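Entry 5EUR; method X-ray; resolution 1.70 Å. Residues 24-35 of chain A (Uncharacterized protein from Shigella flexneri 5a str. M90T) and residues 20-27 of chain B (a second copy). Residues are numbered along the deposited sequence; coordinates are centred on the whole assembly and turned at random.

Chain A, residues 24-35: QELSTKYFTEIV
Chain B (20-27) LVFGQELS

A strand-to-helix junction in chain A receives the tip of a tight hairpin from a second copy, with polar bonds fixing the register at the helix N-cap and apolar side chains packing along the first helical turns. In chain A, residues 24-27 are extended and 28-35 helical, widening into a pi-type turn at 31-35. Chain B reverses through a type I' turn from Val B21 to Gln B24, closed by Gln B24 N to Val B21 O (2.9 Å) and Val B21 N to Gln B24 O (2.9 Å). Phe B22 (phi/psi 50/44) and Gly B23 (82/-1) take left-handed conformations, the latter favouring glycine. The axes of the two 24-27 strands approach to 7.0 Å, with 117° between their N-to-C directions, and no backbone-to-backbone hydrogen bond links them. Ser A27 CA lies 5.3 Å from Gln B24 CA, and Tyr A30 CA lies 4.9 Å from Phe B22 CA.

Ser A27 (chi1 p) does double duty: its OG accepts from Tyr A30 N at 3.1 Å, capping the helix, and donates to Phe B22 O at 2.7 Å. Its backbone N donates to Gln B24 OE1 at 2.8 Å, so the side-chain carbonyl of Gln B24 reaches the backbone of Ser A27. The same amide is used at both ends: Gln B24 (t, p, chi3 44°) sends NE2 to Glu B25 O (3.1 Å) and to a water (3.0 Å) that donates to Glu A25 O (2.7 Å).

Tyr A30 (t, chi2 80°) lays one ring face under Gln B24 CG, 4.2 Å from the centroid, while its CE1 meets Leu B26 CD1 at 3.8 Å. Its buried OH finds no polar partner. Phe B22 (m, chi2 -68°) buries the most area; Glu A33 CB sits over its ring face, 4.0 Å from the centroid, and Ile A34 CG1 (m, m) touches its CD2 at 3.8 Å.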

# COMPACT_ATOMS: atom_id res chain seq x y z
N GLN A 24 8.31 -0.12 -8.35
CA GLN A 24 7.42 -1.22 -8.01
C GLN A 24 6.30 -1.29 -9.04
O GLN A 24 5.58 -0.31 -9.24
CB GLN A 24 6.83 -1.03 -6.62
CG GLN A 24 5.82 -2.08 -6.22
CD GLN A 24 6.44 -3.45 -6.12
OE1 GLN A 24 7.52 -3.61 -5.56
NE2 GLN A 24 5.77 -4.45 -6.69
N GLU A 25 6.14 -2.46 -9.66
CA GLU A 25 5.03 -2.66 -10.58
C GLU A 25 3.80 -3.12 -9.80
O GLU A 25 3.89 -4.04 -8.97
CB GLU A 25 5.40 -3.66 -11.68
CG GLU A 25 4.33 -3.73 -12.76
CD GLU A 25 4.80 -4.39 -14.04
OE1 GLU A 25 5.91 -4.98 -14.06
OE2 GLU A 25 4.05 -4.32 -15.04
N LEU A 26 2.67 -2.46 -10.05
CA LEU A 26 1.41 -2.76 -9.40
C LEU A 26 0.30 -2.76 -10.44
O LEU A 26 0.36 -2.02 -11.42
CB LEU A 26 1.05 -1.71 -8.33
CG LEU A 26 2.00 -1.50 -7.16
CD1 LEU A 26 1.60 -0.22 -6.42
CD2 LEU A 26 1.90 -2.70 -6.25
N SER A 27 -0.74 -3.55 -10.21
CA SER A 27 -1.90 -3.41 -11.08
C SER A 27 -2.45 -2.00 -10.95
O SER A 27 -2.46 -1.42 -9.85
CB SER A 27 -2.99 -4.44 -10.74
OG SER A 27 -3.78 -4.05 -9.64
N THR A 28 -2.86 -1.42 -12.08
CA THR A 28 -3.33 -0.04 -12.06
C THR A 28 -4.50 0.13 -11.11
O THR A 28 -4.55 1.09 -10.34
CB THR A 28 -3.71 0.40 -13.46
OG1 THR A 28 -2.56 0.29 -14.30
CG2 THR A 28 -4.21 1.84 -13.45
N LYS A 29 -5.45 -0.81 -11.13
CA LYS A 29 -6.63 -0.69 -10.28
C LYS A 29 -6.27 -0.80 -8.80
O LYS A 29 -6.86 -0.11 -7.98
CB LYS A 29 -7.67 -1.74 -10.67
CG LYS A 29 -8.23 -1.51 -12.06
CD LYS A 29 -9.16 -0.31 -12.06
CE LYS A 29 -8.95 0.56 -13.28
NZ LYS A 29 -8.23 1.82 -12.88
N TYR A 30 -5.31 -1.66 -8.44
CA TYR A 30 -4.88 -1.68 -7.05
C TYR A 30 -4.30 -0.34 -6.65
O TYR A 30 -4.61 0.20 -5.57
CB TYR A 30 -3.85 -2.80 -6.80
CG TYR A 30 -3.31 -2.79 -5.39
CD1 TYR A 30 -4.04 -3.36 -4.35
CD2 TYR A 30 -2.08 -2.22 -5.11
CE1 TYR A 30 -3.54 -3.35 -3.05
CE2 TYR A 30 -1.58 -2.19 -3.81
CZ TYR A 30 -2.32 -2.76 -2.80
OH TYR A 30 -1.82 -2.74 -1.52
N PHE A 31 -3.45 0.24 -7.50
CA PHE A 31 -2.87 1.53 -7.17
C PHE A 31 -3.94 2.61 -7.03
O PHE A 31 -3.93 3.38 -6.07
CB PHE A 31 -1.83 1.92 -8.22
CG PHE A 31 -1.13 3.19 -7.91
CD1 PHE A 31 -0.27 3.26 -6.81
CD2 PHE A 31 -1.31 4.31 -8.69
CE1 PHE A 31 0.39 4.44 -6.50
CE2 PHE A 31 -0.65 5.49 -8.38
CZ PHE A 31 0.20 5.56 -7.30
N THR A 32 -4.87 2.69 -7.98
CA THR A 32 -5.81 3.81 -7.93
C THR A 32 -6.94 3.59 -6.92
O THR A 32 -7.40 4.56 -6.32
CB THR A 32 -6.40 4.09 -9.32
OG1 THR A 32 -7.11 2.94 -9.79
CG2 THR A 32 -5.28 4.45 -10.30
N GLU A 33 -7.38 2.36 -6.70
CA GLU A 33 -8.48 2.11 -5.78
C GLU A 33 -8.03 1.97 -4.33
O GLU A 33 -8.75 2.39 -3.41
CB GLU A 33 -9.23 0.84 -6.19
CG GLU A 33 -9.81 0.87 -7.60
CD GLU A 33 -11.11 1.65 -7.68
OE1 GLU A 33 -11.58 2.14 -6.64
OE2 GLU A 33 -11.66 1.77 -8.80
N ILE A 34 -6.85 1.38 -4.08
CA ILE A 34 -6.38 1.18 -2.71
C ILE A 34 -5.31 2.20 -2.33
O ILE A 34 -5.45 2.93 -1.34
CB ILE A 34 -5.85 -0.25 -2.51
CG1 ILE A 34 -6.94 -1.29 -2.81
CG2 ILE A 34 -5.31 -0.42 -1.09
CD1 ILE A 34 -8.00 -1.41 -1.74
N VAL A 35 -4.22 2.26 -3.11
CA VAL A 35 -3.06 3.02 -2.67
C VAL A 35 -3.35 4.51 -2.63
O VAL A 35 -3.14 5.18 -1.61
CB VAL A 35 -1.83 2.70 -3.53
CG1 VAL A 35 -0.63 3.48 -3.00
CG2 VAL A 35 -1.53 1.22 -3.45
N LEU B 20 -5.64 -11.74 -3.83
CA LEU B 20 -5.74 -11.03 -5.10
C LEU B 20 -6.69 -9.87 -4.85
O LEU B 20 -7.88 -10.09 -4.58
CB LEU B 20 -6.25 -11.94 -6.22
CG LEU B 20 -6.28 -11.34 -7.62
CD1 LEU B 20 -4.86 -11.11 -8.14
CD2 LEU B 20 -7.06 -12.28 -8.52
N VAL B 21 -6.15 -8.66 -4.88
CA VAL B 21 -6.87 -7.44 -4.53
C VAL B 21 -6.82 -6.52 -5.74
O VAL B 21 -5.75 -6.01 -6.09
CB VAL B 21 -6.26 -6.75 -3.29
CG1 VAL B 21 -7.13 -5.58 -2.86
CG2 VAL B 21 -6.09 -7.76 -2.15
N PHE B 22 -7.96 -6.31 -6.40
CA PHE B 22 -8.03 -5.45 -7.58
C PHE B 22 -6.95 -5.81 -8.60
O PHE B 22 -6.28 -4.94 -9.16
CB PHE B 22 -7.94 -3.96 -7.19
CG PHE B 22 -9.20 -3.43 -6.57
CD1 PHE B 22 -10.36 -3.29 -7.32
CD2 PHE B 22 -9.24 -3.07 -5.23
CE1 PHE B 22 -11.52 -2.81 -6.75
CE2 PHE B 22 -10.40 -2.58 -4.65
CZ PHE B 22 -11.54 -2.45 -5.41
N GLY B 23 -6.78 -7.11 -8.84
CA GLY B 23 -5.82 -7.58 -9.83
C GLY B 23 -4.39 -7.67 -9.36
O GLY B 23 -3.52 -8.09 -10.15
N GLN B 24 -4.10 -7.29 -8.12
CA GLN B 24 -2.75 -7.31 -7.56
C GLN B 24 -2.63 -8.46 -6.58
O GLN B 24 -3.40 -8.53 -5.62
CB GLN B 24 -2.44 -6.00 -6.83
CG GLN B 24 -1.08 -5.96 -6.16
CD GLN B 24 0.05 -6.04 -7.15
OE1 GLN B 24 0.01 -5.39 -8.20
NE2 GLN B 24 1.05 -6.86 -6.86
N GLU B 25 -1.65 -9.34 -6.78
CA GLU B 25 -1.39 -10.41 -5.84
C GLU B 25 -0.44 -9.92 -4.75
O GLU B 25 0.60 -9.31 -5.05
CB GLU B 25 -0.83 -11.65 -6.54
CG GLU B 25 -0.78 -12.88 -5.60
CD GLU B 25 -0.59 -14.21 -6.33
OE1 GLU B 25 -0.27 -14.20 -7.54
OE2 GLU B 25 -0.76 -15.26 -5.69
N LEU B 26 -0.80 -10.16 -3.49
CA LEU B 26 -0.01 -9.75 -2.34
C LEU B 26 0.05 -10.89 -1.35
O LEU B 26 -0.88 -11.68 -1.26
CB LEU B 26 -0.61 -8.54 -1.62
CG LEU B 26 -0.81 -7.25 -2.42
CD1 LEU B 26 -1.69 -6.29 -1.62
CD2 LEU B 26 0.52 -6.62 -2.72
N SER B 27 1.13 -10.95 -0.57
CA SER B 27 1.11 -11.89 0.53
C SER B 27 -0.03 -11.54 1.47
O SER B 27 -0.32 -10.36 1.71
CB SER B 27 2.45 -11.90 1.27
OG SER B 27 2.55 -10.81 2.16
O HOH W 1 3.42 -6.64 -8.72